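Local coordinates for protein mandelate racemase/muconate lactonizing enzyme (Jannaschia sp., PDB 4J3Z) that belongs to the enolase superfamily and probably acts on a carboxylate substrate through an enolate-type intermediate, as relatives do, its exact reaction being unassigned, at residues 135-140 with 150-155; 143-148 with 186-191; 119-124 with 357-362; 316-321 with 348-353; 4-9 with 28-33. All blocks are in the same frame, centred on the assembly; numbering follows the deposited sequence.

Contact 1 of 5, residues 135-140 with 150-155; sequences EPHHDT and AAESAA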
# COMPACT_ATOMS: atom_id res chain seq x y z
N GLU D 135 -26.38 26.18 33.29
CA GLU D 135 -26.16 27.19 34.30
C GLU D 135 -27.48 27.33 35.10
O GLU D 135 -28.55 27.13 34.53
CB GLU D 135 -25.75 28.48 33.60
CG GLU D 135 -24.61 29.29 34.20
CD GLU D 135 -23.49 28.45 34.77
OE1 GLU D 135 -23.10 27.43 34.16
OE2 GLU D 135 -22.97 28.83 35.85
N PRO D 136 -27.41 27.67 36.40
CA PRO D 136 -28.64 27.59 37.22
C PRO D 136 -29.85 28.36 36.66
O PRO D 136 -31.00 28.02 36.97
CB PRO D 136 -28.20 28.17 38.56
CG PRO D 136 -26.74 27.86 38.63
CD PRO D 136 -26.25 28.08 37.22
N HIS D 137 -29.57 29.36 35.82
CA HIS D 137 -30.58 30.25 35.29
C HIS D 137 -31.04 29.85 33.88
O HIS D 137 -31.73 30.61 33.19
CB HIS D 137 -30.02 31.67 35.26
CG HIS D 137 -29.02 31.90 34.17
ND1 HIS D 137 -27.75 31.37 34.20
CD2 HIS D 137 -29.11 32.60 33.01
CE1 HIS D 137 -27.10 31.73 33.11
NE2 HIS D 137 -27.90 32.48 32.37
N HIS D 138 -30.66 28.65 33.46
CA HIS D 138 -31.00 28.14 32.14
C HIS D 138 -32.20 27.22 32.20
O HIS D 138 -32.33 26.42 33.14
CB HIS D 138 -29.81 27.39 31.52
CG HIS D 138 -28.74 28.27 30.96
ND1 HIS D 138 -27.40 27.99 31.09
CD2 HIS D 138 -28.81 29.42 30.24
CE1 HIS D 138 -26.69 28.93 30.49
NE2 HIS D 138 -27.53 29.81 29.97
N ASP D 139 -33.08 27.33 31.21
CA ASP D 139 -34.15 26.36 30.98
C ASP D 139 -33.55 25.03 30.51
O ASP D 139 -32.83 24.98 29.50
CB ASP D 139 -35.15 26.89 29.94
CG ASP D 139 -36.29 25.92 29.64
OD1 ASP D 139 -36.22 24.74 30.05
OD2 ASP D 139 -37.27 26.35 28.99
N THR D 140 -33.88 23.95 31.23
CA THR D 140 -33.28 22.62 31.02
C THR D 140 -33.53 22.05 29.62
O THR D 140 -32.61 21.53 28.98
CB THR D 140 -33.76 21.62 32.08
OG1 THR D 140 -33.50 22.14 33.39
CG2 THR D 140 -33.04 20.28 31.94
N ALA D 150 -25.17 27.64 25.79
CA ALA D 150 -23.92 26.90 25.82
C ALA D 150 -22.71 27.83 25.88
O ALA D 150 -21.72 27.51 26.55
CB ALA D 150 -23.84 25.96 24.62
N ALA D 151 -22.78 28.97 25.20
CA ALA D 151 -21.76 30.02 25.34
C ALA D 151 -21.67 30.57 26.77
O ALA D 151 -20.57 30.68 27.32
CB ALA D 151 -22.00 31.16 24.34
N GLU D 152 -22.81 30.92 27.36
CA GLU D 152 -22.85 31.37 28.75
C GLU D 152 -22.27 30.33 29.70
O GLU D 152 -21.42 30.66 30.55
CB GLU D 152 -24.28 31.73 29.17
CG GLU D 152 -24.87 32.94 28.46
CD GLU D 152 -26.29 33.26 28.92
OE1 GLU D 152 -26.80 32.58 29.83
OE2 GLU D 152 -26.89 34.22 28.38
N SER D 153 -22.73 29.09 29.56
CA SER D 153 -22.21 27.97 30.36
C SER D 153 -20.73 27.69 30.09
O SER D 153 -20.01 27.23 30.99
CB SER D 153 -23.04 26.70 30.11
OG SER D 153 -22.36 25.53 30.56
N ALA D 154 -20.27 27.97 28.87
CA ALA D 154 -18.85 27.85 28.53
C ALA D 154 -18.04 28.94 29.20
O ALA D 154 -16.99 28.65 29.79
CB ALA D 154 -18.63 27.85 27.03
N ALA D 155 -18.51 30.19 29.11
CA ALA D 155 -17.90 31.32 29.82
C ALA D 155 -17.72 31.05 31.32
O ALA D 155 -16.67 31.34 31.88
CB ALA D 155 -18.69 32.61 29.60
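Glu152 OE1 is gripped by two consecutive histidines, receiving hydrogen bonds from His137 NE2 at 2.8 Å and from His138 NE2 at 2.9 Å. The two donors come from opposite faces of the carboxylate: His137 reaches the oxygen on its syn side, whereas His138 approaches from well above the plane, 42° out of it. Each ring uses its edge, and neither bond is straight. The imidazoles themselves overlap only at their rims, inclined to each other, with His138 CD2 3.8 Å above the plane of the His137 ring. Glu152 spans the gap with a chain extended beyond CG, which carries the carboxylate out to the imidazoles, its plane turned 17° from the His137 ring and 23° from the His138 ring. A type I turn from Glu135 to His138 brings the imidazoles together, and the backbone N of Glu135 donates to His138 ND1 at 3.0 Å, which fixes the rotation of that ring. Nearer the helix backbone, Glu135 OE1 lies 3.9 Å from Ser153 CA; its charge is taken up by Arg157, while Ser153 OG bonds Tyr133 O. Ala150 and Ala154 point away from the loop and pack on helix 183-200. The contact joins the loop after strand 125-131 to helix 147-159. Because His138 accepts at ND1 and donates at NE2, it is probably neutral here; the nearby carboxylate would be expected to raise the proton affinity of His137, and the shared oxygen links both rings to the helix.

Contact 2 of 5, residues 143-148 with 186-191; sequences FWTSPE and IDLSAR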
# COMPACT_ATOMS: atom_id res chain seq x y z
N PHE D 143 -31.90 24.19 26.85
CA PHE D 143 -30.44 24.28 26.96
C PHE D 143 -29.72 23.49 25.87
O PHE D 143 -28.77 24.00 25.26
CB PHE D 143 -29.94 23.83 28.34
CG PHE D 143 -28.45 23.93 28.51
CD1 PHE D 143 -27.85 25.14 28.87
CD2 PHE D 143 -27.63 22.82 28.28
CE1 PHE D 143 -26.47 25.23 29.00
CE2 PHE D 143 -26.26 22.91 28.41
CZ PHE D 143 -25.67 24.11 28.78
N TRP D 144 -30.19 22.27 25.62
CA TRP D 144 -29.55 21.30 24.72
C TRP D 144 -29.49 21.71 23.26
O TRP D 144 -28.66 21.18 22.51
CB TRP D 144 -30.23 19.93 24.86
CG TRP D 144 -30.38 19.56 26.28
CD1 TRP D 144 -31.55 19.37 26.97
CD2 TRP D 144 -29.33 19.39 27.24
NE1 TRP D 144 -31.29 19.08 28.28
CE2 TRP D 144 -29.93 19.08 28.48
CE3 TRP D 144 -27.93 19.46 27.16
CZ2 TRP D 144 -29.19 18.84 29.63
CZ3 TRP D 144 -27.19 19.23 28.32
CH2 TRP D 144 -27.82 18.92 29.54
N THR D 145 -30.35 22.65 22.85
CA THR D 145 -30.33 23.16 21.49
C THR D 145 -30.03 24.66 21.46
O THR D 145 -30.39 25.36 20.51
CB THR D 145 -31.66 22.88 20.73
OG1 THR D 145 -32.75 23.48 21.44
CG2 THR D 145 -31.90 21.37 20.59
N SER D 146 -29.32 25.13 22.48
CA SER D 146 -29.09 26.57 22.63
C SER D 146 -27.61 26.99 22.58
O SER D 146 -26.89 26.84 23.56
CB SER D 146 -29.77 27.09 23.90
OG SER D 146 -29.59 28.49 24.03
N PRO D 147 -27.17 27.56 21.44
CA PRO D 147 -25.80 28.06 21.25
C PRO D 147 -25.44 29.24 22.17
O PRO D 147 -24.28 29.43 22.53
CB PRO D 147 -25.78 28.51 19.78
CG PRO D 147 -26.95 27.85 19.15
CD PRO D 147 -27.98 27.71 20.21
N GLU D 148 -26.44 30.04 22.53
CA GLU D 148 -26.23 31.16 23.45
C GLU D 148 -26.09 30.67 24.89
O GLU D 148 -25.19 31.11 25.62
CB GLU D 148 -27.38 32.17 23.31
CG GLU D 148 -27.69 32.61 21.88
CD GLU D 148 -28.24 31.49 20.99
OE1 GLU D 148 -28.93 30.60 21.52
OE2 GLU D 148 -27.97 31.50 19.76
N ILE D 186 -25.99 19.84 11.39
CA ILE D 186 -24.72 20.43 10.98
C ILE D 186 -24.80 21.91 11.34
O ILE D 186 -23.93 22.46 12.03
CB ILE D 186 -24.49 20.22 9.47
CG1 ILE D 186 -24.46 18.72 9.14
CG2 ILE D 186 -23.21 20.89 9.00
CD1 ILE D 186 -24.77 18.37 7.70
N ASP D 187 -25.86 22.55 10.86
CA ASP D 187 -26.20 23.90 11.26
C ASP D 187 -26.01 24.14 12.77
O ASP D 187 -25.20 24.97 13.17
CB ASP D 187 -27.64 24.19 10.83
CG ASP D 187 -28.05 25.59 11.14
OD1 ASP D 187 -27.33 26.52 10.72
OD2 ASP D 187 -29.09 25.74 11.82
N LEU D 188 -26.76 23.40 13.60
CA LEU D 188 -26.65 23.50 15.07
C LEU D 188 -25.23 23.27 15.63
O LEU D 188 -24.86 23.89 16.62
CB LEU D 188 -27.65 22.55 15.76
CG LEU D 188 -27.90 22.68 17.26
CD1 LEU D 188 -28.53 24.03 17.61
CD2 LEU D 188 -28.76 21.54 17.77
N SER D 189 -24.47 22.37 14.99
CA SER D 189 -23.05 22.13 15.33
C SER D 189 -22.16 23.35 15.11
O SER D 189 -21.35 23.70 15.98
CB SER D 189 -22.49 20.95 14.53
OG SER D 189 -23.29 19.79 14.68
N ALA D 190 -22.28 23.98 13.95
CA ALA D 190 -21.53 25.21 13.63
C ALA D 190 -21.96 26.40 14.51
O ALA D 190 -21.12 27.07 15.11
CB ALA D 190 -21.65 25.56 12.15
N ARG D 191 -23.27 26.64 14.60
CA ARG D 191 -23.79 27.71 15.48
C ARG D 191 -23.28 27.55 16.91
O ARG D 191 -22.85 28.52 17.53
CB ARG D 191 -25.33 27.73 15.48
CG ARG D 191 -25.94 28.52 14.33
CD ARG D 191 -27.47 28.38 14.30
NE ARG D 191 -28.09 28.57 15.62
CZ ARG D 191 -29.32 28.17 15.95
NH1 ARG D 191 -30.10 27.55 15.06
NH2 ARG D 191 -29.79 28.38 17.18
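The guanidinium of Arg191 has Pro147 CG approaching it obliquely, 3.5 Å from NH2, and Glu148 OE2 near its plane at the edge. That carboxylate oxygen stays 4.4 Å from NH2, beyond a salt bridge, so opposite charges are merely neighbours here. A bend at chi3 (47°) turns the guanidinium toward the proline ring, whose CD also lies 3.6 Å from NH2. Within its own helix, Arg191 NH1 has a long salt bridge to Asp187 OD2. The proline also meets the arginine main chain, Pro147 CB lying 3.7 Å from Arg191 O. Leu188 forms the second half of the contact: with CG anti to the backbone N (chi1 -168°), its CD1 reaches Thr145 O at 3.7 Å and comes within 4.4 Å of Pro147 CG, while CD2 touches the Thr145 methyl. Pro147 opens helix 147-159, with Ser146 in the N-cap position and its OG bonded to Met149 N; a type I turn from Phe143 to Ser146 leads into it. Further along helix 183-200, Phe192 and Ala195 also cover the proline, and Asp187 packs on Thr202 of the second subunit. The arrangement is that of two neighbouring outer helices, 147-159 and 183-200, of the (beta/alpha)-barrel domain, which follow the parallel strands 125-131 and 164-167.

Contact 3 of 5, residues 119-124 with 357-362; sequences GGKMND and VAAPDA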
# COMPACT_ATOMS: atom_id res chain seq x y z
N GLY D 119 5.05 4.47 36.99
CA GLY D 119 6.08 5.32 36.38
C GLY D 119 6.28 6.63 37.12
O GLY D 119 7.04 7.50 36.67
N GLY D 120 5.59 6.77 38.24
CA GLY D 120 5.71 7.94 39.11
C GLY D 120 5.00 9.18 38.62
O GLY D 120 4.18 9.13 37.70
N LYS D 121 5.38 10.31 39.23
CA LYS D 121 4.76 11.61 39.03
C LYS D 121 5.32 12.36 37.83
O LYS D 121 6.15 13.26 37.98
CB LYS D 121 4.95 12.44 40.31
CG LYS D 121 4.00 13.61 40.50
CD LYS D 121 4.56 14.60 41.52
CE LYS D 121 4.33 14.17 42.96
NZ LYS D 121 4.99 15.11 43.92
N MET D 122 4.87 12.01 36.63
CA MET D 122 5.21 12.75 35.43
C MET D 122 4.59 14.14 35.47
O MET D 122 5.29 15.15 35.36
CB MET D 122 4.70 12.02 34.18
CG MET D 122 5.76 11.26 33.42
SD MET D 122 6.98 12.31 32.61
CE MET D 122 5.98 13.44 31.66
N ASN D 123 3.27 14.17 35.61
CA ASN D 123 2.51 15.40 35.69
C ASN D 123 2.15 15.74 37.13
O ASN D 123 1.46 14.98 37.80
CB ASN D 123 1.26 15.29 34.81
CG ASN D 123 1.60 14.99 33.36
OD1 ASN D 123 2.25 15.79 32.69
ND2 ASN D 123 1.16 13.83 32.87
N ASP D 124 2.66 16.89 37.61
CA ASP D 124 2.36 17.40 38.95
C ASP D 124 0.88 17.72 39.08
O ASP D 124 0.25 17.45 40.09
CB ASP D 124 3.19 18.65 39.26
CG ASP D 124 4.49 18.34 39.98
OD1 ASP D 124 4.92 17.17 39.95
OD2 ASP D 124 5.07 19.27 40.58
N VAL D 357 -6.31 19.05 38.02
CA VAL D 357 -6.28 18.14 39.16
C VAL D 357 -4.83 17.94 39.53
O VAL D 357 -3.99 17.79 38.65
CB VAL D 357 -6.88 16.76 38.81
CG1 VAL D 357 -7.28 16.01 40.08
CG2 VAL D 357 -8.05 16.89 37.86
N ALA D 358 -4.53 17.94 40.83
CA ALA D 358 -3.17 17.71 41.30
C ALA D 358 -3.02 16.24 41.63
O ALA D 358 -3.97 15.61 42.11
CB ALA D 358 -2.87 18.57 42.52
N ALA D 359 -1.84 15.69 41.37
CA ALA D 359 -1.52 14.31 41.71
C ALA D 359 -1.83 14.01 43.18
O ALA D 359 -1.28 14.67 44.07
CB ALA D 359 -0.06 14.01 41.40
N PRO D 360 -2.72 13.03 43.45
CA PRO D 360 -3.13 12.68 44.82
C PRO D 360 -1.98 12.19 45.72
O PRO D 360 -0.91 11.80 45.22
CB PRO D 360 -4.18 11.57 44.60
CG PRO D 360 -4.65 11.75 43.19
CD PRO D 360 -3.44 12.24 42.44
N ASP D 361 -2.23 12.21 47.02
CA ASP D 361 -1.20 12.08 48.05
C ASP D 361 -1.30 10.80 48.89
O ASP D 361 -0.37 10.46 49.62
CB ASP D 361 -1.30 13.27 49.01
CG ASP D 361 -0.20 14.28 48.81
OD1 ASP D 361 0.81 13.96 48.15
OD2 ASP D 361 -0.34 15.41 49.34
N ALA D 362 -2.46 10.15 48.82
CA ALA D 362 -2.78 9.05 49.72
C ALA D 362 -2.44 7.70 49.09
O ALA D 362 -2.36 7.59 47.86
CB ALA D 362 -4.24 9.11 50.11
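Asp124 O and Ala359 N form the close part of this contact, a nearly straight hydrogen bond of 3.0 Å with an N-H...O angle of 177°, the donor being tilted 31° from the carbonyl plane. The methyl of Ala359 is pressed against the same strip of backbone: its CB lies 3.7 Å from Asp124 O and 4.0 Å from Asn123 O. Ala358 adds its CA, 3.6 Å from Asp124 O, with its methyl a little farther off.

The Lys121 side is looser. A chi1 of -159° swings the lysine chain toward Ala359, whose CB its CG brushes at 4.2 Å, and the chain then bends at chi3. Its NZ ends 6.1 Å from Asp361 OD1, where any attraction would probably be weak, and too far for a salt bridge. The side chain of Asp124 sets off away from the other segment, at an exposed position.

Asn123 ties the loop to the end of helix 315-327 and the residues after it, its ND2 bonding Gly325 O and Cys328 O, while Lys121 N bonds Asn70 OD1 of the third subunit. Since the backbone bond extends the antiparallel pairing of strands 125-131 and 356-358, the union rests on main-chain chemistry and a small methyl, with charge probably playing a minor part.

Contact 4 of 5, residues 316-321 with 348-353; sequences VEWAAN and GRPRVE
Ala319 and Pro350 bring the two backbones nearest, their CA atoms 6.4 Å apart, where a turn of helix 315-327 faces the irregular segment 348-353. Trp318 dominates from the helix. Its first torsion (chi1 159°) sends the indole out toward the loop, and NE1 donates to Pro350 O at 2.8 Å with an N-H...O angle of 156°. The acceptor lies in the indole plane, at the edge, so the ring is steered by this bond while the carbonyl receives it 24° out of its own plane. Pro350 slides past the indole in the opposite direction: its CD comes 3.6 Å from Trp318 CD1, and its CG rests on Ala319 CA at 4.1 Å. At the far end of the ring, Val352 CG2 touches Trp318 CH2 at 3.9 Å, the two side chains crossing at about a right angle. Arg349 completes the cover with its aliphatic part, CG standing 3.5 Å from Trp318 CD1. The chain bends at chi3, carrying the guanidinium obliquely past Trp318 NE1; NH2 and NE1, both donors, are not bonded to each other. Its charge is met instead by salt bridges to Glu338 and to Glu343 of helix 340-345; Glu338 also accepts from Val352 N. The tryptophan thus sits buried between helix 315-327, the loop at 348-353, the barrel strand 334-336 and the antiparallel strand 356-358, where Val334, Ala336 and Val357 pack on it, while Val316 on the same helix reaches Leu38 and Glu40 of strand 36-41.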
# COMPACT_ATOMS: atom_id res chain seq x y z
N VAL D 316 -14.86 6.43 41.40
CA VAL D 316 -13.81 5.41 41.43
C VAL D 316 -13.07 5.33 40.10
O VAL D 316 -11.84 5.47 40.07
CB VAL D 316 -14.31 4.03 41.92
CG1 VAL D 316 -13.16 3.04 41.94
CG2 VAL D 316 -14.90 4.13 43.32
N GLU D 317 -13.80 5.14 39.00
CA GLU D 317 -13.19 5.22 37.66
C GLU D 317 -12.50 6.57 37.42
O GLU D 317 -11.48 6.63 36.72
CB GLU D 317 -14.22 4.95 36.56
CG GLU D 317 -13.64 4.83 35.15
CD GLU D 317 -14.71 4.64 34.08
OE1 GLU D 317 -15.47 5.60 33.82
OE2 GLU D 317 -14.79 3.54 33.47
N TRP D 318 -13.06 7.64 37.99
CA TRP D 318 -12.46 8.98 37.94
C TRP D 318 -11.09 9.00 38.60
O TRP D 318 -10.12 9.43 37.98
CB TRP D 318 -13.39 10.02 38.60
CG TRP D 318 -12.71 11.31 39.06
CD1 TRP D 318 -12.58 11.75 40.35
CD2 TRP D 318 -12.09 12.31 38.24
NE1 TRP D 318 -11.91 12.95 40.38
CE2 TRP D 318 -11.61 13.32 39.10
CE3 TRP D 318 -11.89 12.44 36.86
CZ2 TRP D 318 -10.95 14.45 38.63
CZ3 TRP D 318 -11.23 13.57 36.39
CH2 TRP D 318 -10.77 14.56 37.27
N ALA D 319 -11.02 8.52 39.84
CA ALA D 319 -9.75 8.37 40.54
C ALA D 319 -8.75 7.60 39.68
O ALA D 319 -7.71 8.14 39.33
CB ALA D 319 -9.95 7.68 41.88
N ALA D 320 -9.11 6.37 39.31
CA ALA D 320 -8.29 5.49 38.46
C ALA D 320 -7.75 6.20 37.23
O ALA D 320 -6.57 6.05 36.90
CB ALA D 320 -9.07 4.25 38.07
N ASN D 321 -8.60 6.97 36.54
CA ASN D 321 -8.18 7.87 35.46
C ASN D 321 -7.10 8.82 35.92
O ASN D 321 -6.10 9.00 35.23
CB ASN D 321 -9.34 8.74 34.96
CG ASN D 321 -10.47 7.93 34.38
OD1 ASN D 321 -10.27 6.81 33.89
ND2 ASN D 321 -11.67 8.50 34.41
N GLY D 348 -12.14 11.41 49.53
CA GLY D 348 -10.81 11.33 48.93
C GLY D 348 -10.77 11.63 47.44
O GLY D 348 -9.69 11.77 46.86
N ARG D 349 -11.94 11.72 46.82
CA ARG D 349 -12.05 12.03 45.40
C ARG D 349 -11.11 13.17 44.99
O ARG D 349 -11.05 14.20 45.67
CB ARG D 349 -13.48 12.43 45.08
CG ARG D 349 -13.82 12.42 43.60
CD ARG D 349 -15.20 13.02 43.35
NE ARG D 349 -15.16 14.47 43.50
CZ ARG D 349 -14.91 15.31 42.50
NH1 ARG D 349 -14.88 16.62 42.74
NH2 ARG D 349 -14.68 14.85 41.27
N PRO D 350 -10.35 12.98 43.89
CA PRO D 350 -9.55 14.07 43.35
C PRO D 350 -10.44 15.23 42.91
O PRO D 350 -11.46 15.01 42.25
CB PRO D 350 -8.85 13.43 42.14
CG PRO D 350 -8.90 11.96 42.39
CD PRO D 350 -10.21 11.75 43.09
N ARG D 351 -10.07 16.44 43.29
CA ARG D 351 -10.87 17.63 42.96
C ARG D 351 -10.23 18.42 41.83
O ARG D 351 -9.03 18.72 41.87
CB ARG D 351 -11.04 18.53 44.19
CG ARG D 351 -11.10 17.79 45.51
CD ARG D 351 -11.08 18.74 46.70
NE ARG D 351 -12.42 18.98 47.22
CZ ARG D 351 -12.69 19.33 48.48
NH1 ARG D 351 -11.72 19.48 49.37
NH2 ARG D 351 -13.95 19.52 48.86
N VAL D 352 -11.02 18.75 40.82
CA VAL D 352 -10.58 19.71 39.82
C VAL D 352 -10.60 21.07 40.49
O VAL D 352 -11.67 21.58 40.84
CB VAL D 352 -11.49 19.70 38.58
CG1 VAL D 352 -11.14 20.86 37.64
CG2 VAL D 352 -11.41 18.36 37.86
N GLU D 353 -9.42 21.64 40.70
CA GLU D 353 -9.30 22.98 41.28
C GLU D 353 -8.59 23.88 40.27
O GLU D 353 -7.43 23.63 39.90
CB GLU D 353 -8.59 22.93 42.64
CG GLU D 353 -9.24 21.97 43.65
CD GLU D 353 -9.05 22.37 45.10
OE1 GLU D 353 -8.02 22.02 45.71
OE2 GLU D 353 -9.96 23.03 45.65

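Contact 5 of 5, residues 4-9 with 28-33; sequences LDTLDI and RVTTDT
Strands 4-12 and 24-31 form a beta hairpin of the N-terminal three-stranded antiparallel sheet, 4-12 being an outer strand and 24-31 the central one, with a classic beta bulge where Asp5 and Thr6 both face Thr30. On the face with Leu7 and Val29, the leucine crosses the valine obliquely, CD1 meeting Val29 CG2 at 3.8 Å. Leu4, before the bulge, crosses Val29 in a similar way through CD2, and these side chains pack against helix 89-109, with Leu7 also on helix 48-62. On the other face Thr6 and Thr30 lie side by side, pointing the same way, with Thr6 OG1 3.6 Å from Thr30 CB. Asp8 and Arg28 follow on that face; Asp8 OD2 and Arg28 NH1 stay 4.7 Å apart, and the arginine's salt bridge goes to Asp371.

The bulge doubles the load on one carbonyl: Thr30 O accepts from Asp5 N at 2.9 Å, in the carbonyl plane, and from Thr6 N at 3.3 Å. Regular pairing resumes beyond it, with Arg28 N bonding Asp8 O at 2.9 Å. A water bridges the two threonine hydroxyls, hydrogen-bonded to Thr6 OG1 and Thr30 OG1, and donates to Arg28 O at 2.7 Å.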
# COMPACT_ATOMS: atom_id res chain seq x y z
N LEU D 4 -6.76 -12.42 47.37
CA LEU D 4 -8.08 -11.81 47.25
C LEU D 4 -9.10 -12.80 47.81
O LEU D 4 -9.03 -14.00 47.50
CB LEU D 4 -8.42 -11.45 45.80
CG LEU D 4 -7.42 -10.64 44.96
CD1 LEU D 4 -7.93 -10.49 43.53
CD2 LEU D 4 -7.13 -9.27 45.54
N ASP D 5 -10.02 -12.31 48.64
CA ASP D 5 -10.97 -13.20 49.32
C ASP D 5 -12.43 -12.97 48.93
O ASP D 5 -13.02 -13.81 48.24
CB ASP D 5 -10.79 -13.11 50.85
CG ASP D 5 -11.34 -14.33 51.58
OD1 ASP D 5 -12.00 -15.18 50.94
OD2 ASP D 5 -11.13 -14.44 52.80
N THR D 6 -13.01 -11.84 49.36
CA THR D 6 -14.43 -11.57 49.13
C THR D 6 -14.69 -10.33 48.27
O THR D 6 -13.85 -9.43 48.16
CB THR D 6 -15.23 -11.38 50.44
OG1 THR D 6 -14.89 -10.12 51.03
CG2 THR D 6 -14.97 -12.54 51.45
N LEU D 7 -15.89 -10.31 47.68
CA LEU D 7 -16.32 -9.22 46.84
C LEU D 7 -17.71 -8.73 47.24
O LEU D 7 -18.64 -9.52 47.40
CB LEU D 7 -16.31 -9.66 45.38
CG LEU D 7 -16.89 -8.71 44.33
CD1 LEU D 7 -16.13 -7.40 44.28
CD2 LEU D 7 -16.90 -9.39 42.97
N ASP D 8 -17.84 -7.42 47.40
CA ASP D 8 -19.15 -6.81 47.54
C ASP D 8 -19.33 -5.87 46.37
O ASP D 8 -18.42 -5.13 46.02
CB ASP D 8 -19.27 -6.06 48.87
CG ASP D 8 -18.95 -6.95 50.06
OD1 ASP D 8 -19.21 -8.18 50.00
OD2 ASP D 8 -18.43 -6.41 51.06
N ILE D 9 -20.49 -5.96 45.74
CA ILE D 9 -20.82 -5.13 44.58
C ILE D 9 -21.92 -4.16 45.00
O ILE D 9 -22.88 -4.56 45.67
CB ILE D 9 -21.30 -5.97 43.37
CG1 ILE D 9 -20.25 -7.04 42.99
CG2 ILE D 9 -21.61 -5.09 42.16
CD1 ILE D 9 -20.65 -7.92 41.82
N ARG D 28 -15.99 -3.63 45.74
CA ARG D 28 -15.05 -3.51 46.85
C ARG D 28 -14.52 -4.88 47.24
O ARG D 28 -15.23 -5.68 47.84
CB ARG D 28 -15.71 -2.83 48.05
CG ARG D 28 -14.78 -2.59 49.23
CD ARG D 28 -15.58 -2.63 50.52
NE ARG D 28 -15.86 -1.29 51.02
CZ ARG D 28 -16.99 -0.91 51.59
NH1 ARG D 28 -18.01 -1.76 51.73
NH2 ARG D 28 -17.12 0.35 52.01
N VAL D 29 -13.27 -5.16 46.87
CA VAL D 29 -12.60 -6.43 47.15
C VAL D 29 -11.84 -6.36 48.48
O VAL D 29 -11.07 -5.42 48.70
CB VAL D 29 -11.62 -6.82 46.02
CG1 VAL D 29 -10.86 -8.10 46.37
CG2 VAL D 29 -12.35 -6.98 44.70
N THR D 30 -12.04 -7.36 49.34
CA THR D 30 -11.28 -7.53 50.59
C THR D 30 -10.28 -8.69 50.49
O THR D 30 -10.59 -9.74 49.91
CB THR D 30 -12.21 -7.78 51.81
OG1 THR D 30 -13.10 -6.68 51.98
CG2 THR D 30 -11.41 -7.95 53.11
N THR D 31 -9.09 -8.51 51.07
CA THR D 31 -8.05 -9.53 51.05
C THR D 31 -8.22 -10.49 52.21
O THR D 31 -9.06 -10.27 53.10
CB THR D 31 -6.65 -8.91 51.12
OG1 THR D 31 -6.59 -7.99 52.22
CG2 THR D 31 -6.31 -8.19 49.83
N ASP D 32 -7.43 -11.56 52.22
CA ASP D 32 -7.38 -12.46 53.38
C ASP D 32 -6.88 -11.73 54.64
O ASP D 32 -7.41 -11.95 55.74
CB ASP D 32 -6.58 -13.74 53.09
CG ASP D 32 -5.12 -13.48 52.69
OD1 ASP D 32 -4.72 -12.33 52.41
OD2 ASP D 32 -4.35 -14.46 52.66
N THR D 33 -5.91 -10.83 54.44
CA THR D 33 -5.27 -10.05 55.53
C THR D 33 -5.99 -8.76 55.94
O THR D 33 -5.46 -8.00 56.77
CB THR D 33 -3.82 -9.64 55.19
OG1 THR D 33 -3.82 -8.82 54.01
CG2 THR D 33 -2.91 -10.87 55.00
O HOH W 1 -15.03 -6.93 50.24

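How the contacts relate
Contact 5 comes first along the chain and lies wholly in the N-terminal domain; the other four lie in or beside the barrel domain. Contacts 1 and 2 both use helix 147-159; their segments alternate in sequence, and they touch through Phe143, which packs on His138 and Ser153. Contact 3 spans the longest stretch of chain, enclosing contacts 1, 2 and 4, and closes the chain round the barrel domain by joining the start of strand 125-131 to strand 356-358. It touches contact 4 through Val357, their centres 12 Å apart. Contacts 2 and 5 have centres about 48 Å apart, on opposite sides of the chain's centre, while contact 4 approaches contact 5 to about 8 Å between nearest atoms.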